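Local coordinates for aminotransferase, class III (PDB 6IO1), which probably transfers amino groups with pyridoxal 5'-phosphate as cofactor, as a thermostable (S)-enantioselective omega-transaminase of the class III family, at residues T429-R432 with A433-D436; L92-P95 with P96-E99; N25-Q28 with L29-G33; S304-I307 with A308-A312; A186-K189 with Y190-G193. All coordinates share one frame; numbering follows the deposited sequence.

Interaction 1: residues T429-R432 with A433-D436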
# COMPACT_ATOMS: atom_id res chain seq x y z
N THR B 429 9.24 17.23 -17.75
CA THR B 429 8.93 18.19 -18.80
C THR B 429 9.56 19.56 -18.56
O THR B 429 9.29 20.48 -19.34
CB THR B 429 7.42 18.35 -18.93
OG1 THR B 429 6.86 18.80 -17.69
CG2 THR B 429 6.77 17.03 -19.32
N ILE B 430 10.37 19.72 -17.51
CA ILE B 430 10.86 21.04 -17.13
C ILE B 430 11.69 21.64 -18.26
O ILE B 430 12.56 20.98 -18.85
CB ILE B 430 11.65 20.96 -15.82
CG1 ILE B 430 11.98 22.36 -15.30
CG2 ILE B 430 12.92 20.13 -15.97
CD1 ILE B 430 12.39 22.39 -13.84
N SER B 431 11.38 22.88 -18.61
CA SER B 431 12.10 23.61 -19.64
C SER B 431 13.32 24.33 -19.07
O SER B 431 13.56 24.35 -17.86
CB SER B 431 11.17 24.63 -20.31
OG SER B 431 10.95 25.75 -19.46
N ARG B 432 14.00 25.04 -19.98
CA ARG B 432 15.18 25.89 -19.64
C ARG B 432 14.77 27.07 -18.75
O ARG B 432 15.50 27.33 -17.77
CB ARG B 432 15.84 26.39 -20.93
CG ARG B 432 17.15 27.13 -20.71
CD ARG B 432 17.81 27.55 -22.01
NE ARG B 432 19.09 28.20 -21.80
CZ ARG B 432 20.26 27.57 -21.75
NH1 ARG B 432 20.31 26.26 -21.89
NH2 ARG B 432 21.37 28.26 -21.55
N ALA B 433 13.64 27.74 -19.03
CA ALA B 433 13.27 28.89 -18.21
C ALA B 433 12.85 28.45 -16.83
O ALA B 433 13.24 29.07 -15.83
CB ALA B 433 12.17 29.69 -18.91
N GLU B 434 12.08 27.37 -16.75
CA GLU B 434 11.70 26.84 -15.45
C GLU B 434 12.92 26.32 -14.68
O GLU B 434 12.99 26.46 -13.45
CB GLU B 434 10.66 25.74 -15.65
CG GLU B 434 9.43 26.26 -16.39
CD GLU B 434 8.59 25.16 -17.01
OE1 GLU B 434 9.10 24.04 -17.19
OE2 GLU B 434 7.40 25.43 -17.31
N CYS B 435 13.90 25.75 -15.39
CA CYS B 435 15.14 25.35 -14.73
C CYS B 435 15.85 26.56 -14.12
O CYS B 435 16.38 26.47 -13.01
CB CYS B 435 16.06 24.63 -15.71
SG CYS B 435 15.65 22.90 -16.01
N ASP B 436 15.87 27.68 -14.84
CA ASP B 436 16.49 28.89 -14.31
C ASP B 436 15.74 29.40 -13.09
O ASP B 436 16.35 29.87 -12.12
CB ASP B 436 16.53 29.98 -15.37
CG ASP B 436 17.55 29.72 -16.44
OD1 ASP B 436 18.45 28.89 -16.20
OD2 ASP B 436 17.47 30.35 -17.51
O HOH W 1 7.73 22.56 -19.26

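Interaction 2: residues L92-P95 with P96-E99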
# COMPACT_ATOMS: atom_id res chain seq x y z
N LEU B 92 -9.16 -13.45 -11.37
CA LEU B 92 -9.90 -12.39 -12.04
C LEU B 92 -8.93 -11.34 -12.58
O LEU B 92 -7.80 -11.22 -12.11
CB LEU B 92 -10.90 -11.74 -11.08
CG LEU B 92 -11.94 -12.66 -10.44
CD1 LEU B 92 -12.58 -11.98 -9.24
CD2 LEU B 92 -12.99 -13.06 -11.46
N ALA B 93 -9.39 -10.59 -13.58
CA ALA B 93 -8.58 -9.51 -14.14
C ALA B 93 -9.46 -8.62 -15.00
O ALA B 93 -10.53 -9.03 -15.46
CB ALA B 93 -7.40 -10.05 -14.96
N SER B 94 -8.99 -7.40 -15.22
CA SER B 94 -9.60 -6.43 -16.11
C SER B 94 -8.71 -6.19 -17.33
O SER B 94 -7.50 -6.43 -17.28
CB SER B 94 -9.86 -5.11 -15.38
OG SER B 94 -8.66 -4.39 -15.17
N PRO B 95 -9.27 -5.71 -18.43
CA PRO B 95 -8.47 -5.47 -19.65
C PRO B 95 -7.32 -4.50 -19.43
O PRO B 95 -6.21 -4.76 -19.93
CB PRO B 95 -9.50 -4.92 -20.64
CG PRO B 95 -10.78 -5.55 -20.22
CD PRO B 95 -10.72 -5.61 -18.71
N PRO B 96 -7.52 -3.37 -18.73
CA PRO B 96 -6.38 -2.45 -18.56
C PRO B 96 -5.21 -3.08 -17.82
O PRO B 96 -4.05 -2.84 -18.18
CB PRO B 96 -6.97 -1.27 -17.79
CG PRO B 96 -8.43 -1.36 -17.98
CD PRO B 96 -8.74 -2.81 -18.12
N THR B 97 -5.49 -3.90 -16.81
CA THR B 97 -4.42 -4.57 -16.07
C THR B 97 -3.62 -5.50 -16.98
O THR B 97 -2.38 -5.50 -16.97
CB THR B 97 -5.01 -5.34 -14.89
OG1 THR B 97 -5.91 -4.49 -14.17
CG2 THR B 97 -3.91 -5.83 -13.96
N ILE B 98 -4.32 -6.30 -17.78
CA ILE B 98 -3.67 -7.25 -18.68
C ILE B 98 -2.82 -6.51 -19.71
O ILE B 98 -1.66 -6.87 -19.98
CB ILE B 98 -4.72 -8.15 -19.35
CG1 ILE B 98 -5.47 -8.97 -18.30
CG2 ILE B 98 -4.07 -9.05 -20.37
CD1 ILE B 98 -6.65 -9.74 -18.86
N GLU B 99 -3.39 -5.46 -20.31
CA GLU B 99 -2.66 -4.70 -21.32
C GLU B 99 -1.43 -4.03 -20.71
O GLU B 99 -0.37 -3.98 -21.34
CB GLU B 99 -3.57 -3.67 -21.97
CG GLU B 99 -4.74 -4.27 -22.76
CD GLU B 99 -4.32 -4.90 -24.08
OE1 GLU B 99 -3.10 -4.96 -24.37
OE2 GLU B 99 -5.21 -5.33 -24.83

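Interaction 3: residues N25-Q28 with L29-G33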
# COMPACT_ATOMS: atom_id res chain seq x y z
N ASN B 25 6.85 17.32 11.10
CA ASN B 25 6.99 17.67 12.51
C ASN B 25 5.62 18.11 13.00
O ASN B 25 5.19 19.24 12.76
CB ASN B 25 8.04 18.77 12.69
CG ASN B 25 8.34 19.07 14.15
OD1 ASN B 25 7.45 19.09 14.99
ND2 ASN B 25 9.61 19.30 14.45
N LEU B 26 4.92 17.20 13.68
CA LEU B 26 3.56 17.49 14.13
C LEU B 26 3.54 18.65 15.12
O LEU B 26 2.63 19.48 15.10
CB LEU B 26 2.94 16.23 14.74
CG LEU B 26 2.99 15.01 13.82
CD1 LEU B 26 2.53 13.75 14.55
CD2 LEU B 26 2.16 15.24 12.57
N TYR B 27 4.57 18.72 15.97
CA TYR B 27 4.69 19.83 16.91
C TYR B 27 4.79 21.15 16.16
O TYR B 27 4.12 22.13 16.50
CB TYR B 27 5.92 19.60 17.80
CG TYR B 27 6.26 20.70 18.78
CD1 TYR B 27 6.96 21.84 18.38
CD2 TYR B 27 5.91 20.59 20.12
CE1 TYR B 27 7.28 22.84 19.28
CE2 TYR B 27 6.22 21.59 21.03
CZ TYR B 27 6.91 22.70 20.60
OH TYR B 27 7.22 23.70 21.50
N GLN B 28 5.63 21.20 15.12
CA GLN B 28 5.73 22.39 14.29
C GLN B 28 4.44 22.64 13.51
O GLN B 28 4.03 23.79 13.34
CB GLN B 28 6.91 22.27 13.33
CG GLN B 28 6.97 23.36 12.28
CD GLN B 28 8.18 23.23 11.37
OE1 GLN B 28 8.99 22.32 11.53
NE2 GLN B 28 8.30 24.14 10.41
N LEU B 29 3.81 21.57 13.01
CA LEU B 29 2.60 21.74 12.21
C LEU B 29 1.48 22.40 13.02
O LEU B 29 0.77 23.27 12.50
CB LEU B 29 2.12 20.39 11.68
CG LEU B 29 0.77 20.45 10.97
CD1 LEU B 29 0.95 20.62 9.46
CD2 LEU B 29 -0.08 19.24 11.29
N ARG B 30 1.32 22.00 14.28
CA ARG B 30 0.25 22.58 15.09
C ARG B 30 0.47 24.08 15.29
O ARG B 30 -0.50 24.85 15.35
CB ARG B 30 0.16 21.86 16.43
CG ARG B 30 -0.35 20.44 16.31
CD ARG B 30 -0.87 19.90 17.63
NE ARG B 30 -1.66 18.69 17.43
CZ ARG B 30 -2.35 18.07 18.39
NH1 ARG B 30 -2.32 18.54 19.63
NH2 ARG B 30 -3.04 16.98 18.11
N ARG B 31 1.73 24.51 15.39
CA ARG B 31 2.02 25.92 15.61
C ARG B 31 1.95 26.74 14.32
O ARG B 31 1.48 27.88 14.34
CB ARG B 31 3.40 26.07 16.27
CG ARG B 31 3.35 25.78 17.75
CD ARG B 31 4.61 25.10 18.27
NE ARG B 31 4.49 24.80 19.69
CZ ARG B 31 3.83 23.75 20.18
NH1 ARG B 31 3.23 22.89 19.36
NH2 ARG B 31 3.76 23.55 21.49
N GLU B 32 2.40 26.18 13.19
CA GLU B 32 2.50 26.95 11.95
C GLU B 32 1.45 26.59 10.91
O GLU B 32 1.16 27.43 10.05
CB GLU B 32 3.89 26.77 11.32
CG GLU B 32 5.04 27.03 12.27
CD GLU B 32 6.39 26.78 11.63
OE1 GLU B 32 6.43 26.47 10.42
OE2 GLU B 32 7.41 26.90 12.34
N GLY B 33 0.87 25.40 10.96
CA GLY B 33 -0.11 25.00 9.98
C GLY B 33 0.54 24.45 8.73
O GLY B 33 1.76 24.50 8.57

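Interaction 4: residues S304-I307 with A308-A312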
# COMPACT_ATOMS: atom_id res chain seq x y z
N SER B 304 11.44 -12.24 -13.73
CA SER B 304 11.97 -12.95 -14.87
C SER B 304 11.16 -14.21 -15.14
O SER B 304 10.38 -14.68 -14.31
CB SER B 304 13.43 -13.33 -14.62
OG SER B 304 13.53 -14.30 -13.58
N ASP B 305 11.34 -14.74 -16.35
CA ASP B 305 10.62 -15.95 -16.75
C ASP B 305 10.96 -17.13 -15.86
O ASP B 305 10.10 -17.98 -15.61
CB ASP B 305 10.91 -16.27 -18.21
CG ASP B 305 9.87 -17.18 -18.82
OD1 ASP B 305 8.72 -16.74 -18.97
OD2 ASP B 305 10.21 -18.34 -19.14
N GLU B 306 12.20 -17.22 -15.38
CA GLU B 306 12.60 -18.33 -14.52
C GLU B 306 11.85 -18.30 -13.19
O GLU B 306 11.31 -19.32 -12.74
CB GLU B 306 14.11 -18.30 -14.30
CG GLU B 306 14.57 -18.89 -12.98
CD GLU B 306 14.50 -20.41 -12.95
OE1 GLU B 306 14.37 -21.02 -14.04
OE2 GLU B 306 14.56 -20.98 -11.85
N ILE B 307 11.82 -17.13 -12.54
CA ILE B 307 11.13 -17.00 -11.26
C ILE B 307 9.64 -17.28 -11.43
O ILE B 307 9.02 -17.98 -10.62
CB ILE B 307 11.38 -15.60 -10.66
CG1 ILE B 307 12.83 -15.47 -10.21
CG2 ILE B 307 10.43 -15.33 -9.51
CD1 ILE B 307 13.18 -14.10 -9.68
N ALA B 308 9.04 -16.72 -12.48
CA ALA B 308 7.62 -16.94 -12.72
C ALA B 308 7.32 -18.40 -13.00
O ALA B 308 6.30 -18.93 -12.55
CB ALA B 308 7.14 -16.07 -13.89
N GLU B 309 8.19 -19.07 -13.77
CA GLU B 309 8.00 -20.49 -14.04
C GLU B 309 8.08 -21.31 -12.76
O GLU B 309 7.27 -22.22 -12.54
CB GLU B 309 9.04 -20.97 -15.05
CG GLU B 309 8.84 -22.38 -15.55
CD GLU B 309 7.81 -22.46 -16.66
OE1 GLU B 309 7.54 -21.42 -17.30
OE2 GLU B 309 7.26 -23.56 -16.89
N THR B 310 9.03 -20.97 -11.89
CA THR B 310 9.14 -21.66 -10.61
C THR B 310 7.87 -21.46 -9.78
O THR B 310 7.33 -22.41 -9.20
CB THR B 310 10.37 -21.16 -9.84
OG1 THR B 310 11.55 -21.52 -10.56
CG2 THR B 310 10.42 -21.78 -8.45
N LEU B 311 7.38 -20.22 -9.71
CA LEU B 311 6.17 -19.94 -8.95
C LEU B 311 4.97 -20.69 -9.53
O LEU B 311 4.16 -21.26 -8.78
CB LEU B 311 5.89 -18.44 -8.92
CG LEU B 311 6.88 -17.50 -8.23
CD1 LEU B 311 6.14 -16.30 -7.65
CD2 LEU B 311 7.67 -18.21 -7.14
N ALA B 312 4.83 -20.70 -10.85
CA ALA B 312 3.70 -21.34 -11.51
C ALA B 312 3.83 -22.85 -11.60
O ALA B 312 2.88 -23.51 -12.05
CB ALA B 312 3.52 -20.76 -12.92
O HOH W 2 7.29 -18.55 -17.00

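Interaction 5: residues A186-K189 with Y190-G193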
# COMPACT_ATOMS: atom_id res chain seq x y z
N ALA B 186 27.06 2.14 1.90
CA ALA B 186 26.56 2.89 0.72
C ALA B 186 27.74 3.28 -0.17
O ALA B 186 28.80 3.64 0.38
CB ALA B 186 25.80 4.11 1.19
N PRO B 187 27.60 3.27 -1.52
CA PRO B 187 28.69 3.68 -2.41
C PRO B 187 28.62 5.21 -2.45
O PRO B 187 28.22 5.77 -3.46
CB PRO B 187 28.27 3.08 -3.75
CG PRO B 187 26.76 3.11 -3.71
CD PRO B 187 26.40 2.86 -2.26
N TYR B 188 29.03 5.84 -1.34
CA TYR B 188 28.96 7.29 -1.13
C TYR B 188 30.39 7.81 -1.11
O TYR B 188 31.03 7.90 -0.05
CB TYR B 188 28.19 7.56 0.16
CG TYR B 188 28.00 9.00 0.57
CD1 TYR B 188 28.00 10.03 -0.35
CD2 TYR B 188 27.78 9.31 1.91
CE1 TYR B 188 27.80 11.34 0.05
CE2 TYR B 188 27.59 10.62 2.32
CZ TYR B 188 27.60 11.63 1.38
OH TYR B 188 27.41 12.93 1.79
N LYS B 189 30.90 8.17 -2.29
CA LYS B 189 32.32 8.50 -2.44
C LYS B 189 32.70 9.77 -1.67
O LYS B 189 33.82 9.86 -1.16
CB LYS B 189 32.67 8.66 -3.92
CG LYS B 189 34.15 8.56 -4.21
CD LYS B 189 34.43 8.84 -5.68
CE LYS B 189 35.87 8.52 -6.03
NZ LYS B 189 36.32 9.21 -7.27
N TYR B 190 31.80 10.75 -1.61
CA TYR B 190 32.15 12.05 -1.04
C TYR B 190 32.65 11.92 0.40
O TYR B 190 33.56 12.64 0.82
CB TYR B 190 30.95 12.99 -1.10
CG TYR B 190 31.17 14.35 -0.48
CD1 TYR B 190 32.10 15.24 -1.00
CD2 TYR B 190 30.44 14.74 0.64
CE1 TYR B 190 32.30 16.48 -0.44
CE2 TYR B 190 30.64 15.98 1.21
CZ TYR B 190 31.56 16.85 0.67
OH TYR B 190 31.76 18.09 1.24
N ARG B 191 32.06 11.00 1.17
CA ARG B 191 32.45 10.82 2.56
C ARG B 191 33.08 9.46 2.86
O ARG B 191 33.79 9.34 3.86
CB ARG B 191 31.24 11.01 3.48
CG ARG B 191 30.62 12.39 3.39
CD ARG B 191 29.59 12.62 4.47
NE ARG B 191 29.12 14.01 4.48
CZ ARG B 191 29.68 14.98 5.19
NH1 ARG B 191 30.71 14.72 5.97
NH2 ARG B 191 29.19 16.21 5.13
N PHE B 192 32.86 8.45 2.02
CA PHE B 192 33.36 7.11 2.28
C PHE B 192 34.43 6.66 1.29
O PHE B 192 35.02 5.60 1.49
CB PHE B 192 32.21 6.09 2.28
CG PHE B 192 31.11 6.39 3.26
CD1 PHE B 192 31.30 7.28 4.31
CD2 PHE B 192 29.87 5.78 3.14
CE1 PHE B 192 30.29 7.55 5.21
CE2 PHE B 192 28.85 6.05 4.03
CZ PHE B 192 29.06 6.94 5.07
N GLY B 193 34.69 7.44 0.24
CA GLY B 193 35.69 7.08 -0.75
C GLY B 193 36.73 8.17 -0.95
O GLY B 193 37.22 8.37 -2.06

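Interaction 1: residues T429-R432 with A433-D436
A capping box between Ser431 and Glu434 opens helix 432-450, the last helix of the chain, and shows how two side chains can satisfy backbone N-H groups at a helix start. Ser431 is the N-cap. Its OG sits between its own backbone N and carbonyl carbon (chi1 75°), a position from which it accepts a straight but weak bond from Glu434 N at 3.4 Å. The return bond is the stronger half: Ser431 N donates to Glu434 OE1 at 2.9 Å, almost linear at 175°, meeting the carboxylate on its anti side and well out of its plane. The extended glutamate chain thus runs back past Ile430, whose CG1 packs on Glu434 CB at 3.6 Å. The same OE1 also accepts a hydrogen bond from a water that donates to Thr429 O as well, so the carboxylate is held by backbone and solvent together. With an alanine at Glu434, Ser431 N is likely to lose its acceptor and the water one of its two anchors, weakening the cap. Just beyond, the first helical bonds take over, Cys435 N to Ser431 O and Asp436 N to Arg432 O. Helix 346-361 lies alongside: Tyr356 OH bonds Asp436 OD1, Asn349 ND2 bonds Ile430 O, and Cys435 packs on Leu357. On the buried side of the turn, Ile430 closes the contact by laying three carbons against one sulfur, with CG1 at 3.8 Å from Cys435 SG and both CG2 and CD1 at 3.9 Å from it.

Interaction 2: residues L92-P95 with P96-E99
This is a local, buried helix-start contact, where the short strand 92-93 turns into helix 95-107 at the dimer interface. Ser94 is the N-cap residue, and its side chain reaches into the first turn: Ser94 OG donates to Thr97 OG1 at 2.9 Å. A chi1 of 74° tucks the serine hydroxyl over its own backbone, facing Thr97, which turns OG1 back beside its backbone N, and this brings the two oxygens together. Thr97 OG1 is bonded in addition to Gly326 O, which ties the cap to the approach of helix 328-344. The two proline rings run alongside each other, with Pro95 CB only 3.4 Å from Pro96 CD. Ala93 CB also meets Ile98 CD1 at 4.0 Å. Ile98 N to Ser94 O and Glu99 N to Pro95 O are the opening helical bonds. In the second subunit, a strand pairs in parallel with Leu92 and Ala93, and Lys14 forms a salt bridge with Glu99. Pro95 and Pro96 bring no N-H to the first turn, so those two positions need no acceptor; separately, Ser94 OG acts as a donor, and Thr97 OG1 is held between it and Gly326 O.

Interaction 3: residues N25-Q28 with L29-G33
Helix 26-32 carries its backbone bonds straight across this contact, from Leu29 N to Asn25 O at 2.7 Å, from Arg30 N to Leu26 O and from Glu32 N to Gln28 O, before Gly33 leaves the helix with a positive phi. On one flank Arg31 stacks its guanidinium over a face of the Tyr27 ring, the planes only 15° apart, with Arg31 CZ 3.5 Å from the centroid of the Tyr27 ring. This is a stacked cation-pi pair, displaced somewhat toward the ring rim. Tyr27 reaches it by placing CG anti to its backbone N (chi1 177°), which swings the ring along the helix toward the arginine one turn on. The guanidinium is pinned from a second direction as well, because Arg31 NH1 donates to Tyr27 O at 3.1 Å; one residue therefore offers both its ring and its carbonyl. At the start of the helix Asn25 is the N-cap, its OD1 accepting from Gln28 N at 2.8 Å from above the amide plane. Gln28 and Glu32 form a second i to i+4 pair: Gln28 NE2 donates to Glu32 OE1 at 3.0 Å, with the oxygen lying in the plane of the amide but approached from above the plane of the carboxylate. The two flat groups are steeply inclined to each other, at 64°. The second subunit borders the cap and the Arg30 side of the helix: its Asp315 bonds Asn25 ND2, its Glu309 forms a salt bridge with Arg30, and its Ala312 packs on Leu26.

Interaction 4: residues S304-I307 with A308-A312
Thr310 keeps OG1 beside its backbone N (chi1 -64°), which tips the hydroxyl back over the preceding turn, while Glu306 sets CG anti to its own N and then bends at chi2 (74°), which brings Glu306 OE2 within 3.3 Å of Thr310 OG1. The hydroxyl donates to Glu306 O at 3.1 Å, and Thr310 N donates to that oxygen at 2.9 Å. The two donors arrive from opposite faces of the carbonyl plane, so one residue grips the acceptor twice. Lys139 joins the cluster from outside, bonded to Thr310 OG1 and forming a salt bridge with Glu306 OE2, which Tyr135 OH also holds. A valine in place of Thr310 would probably leave Glu306 O with a single helical donor here and deprive Lys139 of one of its acceptors. Ser304 is the N-cap, though its OG takes only a weak bond from Ile307 N at 3.5 Å. Along another side of the helix Asp305 OD2 and Glu309 OE1 stand 4.5 Å apart; this closeness of like charges is probably eased by Arg30 of the second subunit, which pairs with Glu309, and by His114, which bonds Asp305 OD1. Helix 305-312 follows directly on strand 299-304, which lies between strands 112-118 and 284-287 in its sheet, lays Ile307, Thr310 and Leu311 against helix 121-138, and presents Ala308 and Ala312 to Arg30 of the second subunit.

Interaction 5: residues A186-K189 with Y190-G193
Tyr190, first in the second segment, sets its CB against the Tyr188 ring, 3.7 Å from Tyr188 CE1; the two tyrosines extend in a common direction, with Tyr188 OH at the edge of the Tyr190 ring. Tyr188 has CG anti to its backbone N (chi1 -180°), which carries its ring alongside both Tyr190 and Arg191. The extended chain of Arg191 brings CD to 3.6 Å from Tyr188 CE2. Arg191 NE makes a weak bond to Tyr188 OH, but Glu383 takes that NE in a salt bridge and is hydrogen-bonded to the hydroxyl, and Arg191 NH2 bonds Lys391 O. Phe192 then receives the edge of Tyr188 on its face, an edge-to-face (T-shaped) pair with centroids 5.4 Å apart and planes at 73°, while Phe192 N donates to Tyr188 O, the N-cap carbonyl, at 2.8 Å. Gly193 ends the short helix: its N reaches Lys189 O at 2.9 Å from above the carbonyl plane, and a beta carbon at this position would run into Lys189 CG. Helix 189-192 follows strand 181-184, an outermost strand of its sheet within this chain, through an inverse gamma turn at Pro187; the contact touches strand 370-376 through Tyr188 and Tyr190 and helix 198-216 through Lys189.

How the interactions relate
All five interactions are local, each taking in the start of a helix, and interactions 3 and 5 also reach the glycine that ends it; they follow one another in series without nesting or crossing. From the N terminus, interaction 3 comes first, on helix 26-32, then interaction 2 where strand 92-93 gives way to helix 95-107. Interaction 5 turns the chain out of strand 181-184, interaction 4 does so out of strand 299-304, and interaction 1 starts the final helix against helix 346-361. Interactions 3 and 4 lie with centres about 49 Å apart in one chain, yet Arg30 and Glu309 join them across the dimer; interaction 2 also faces the second subunit. Interactions 1 and 5 bind parts of a single chain.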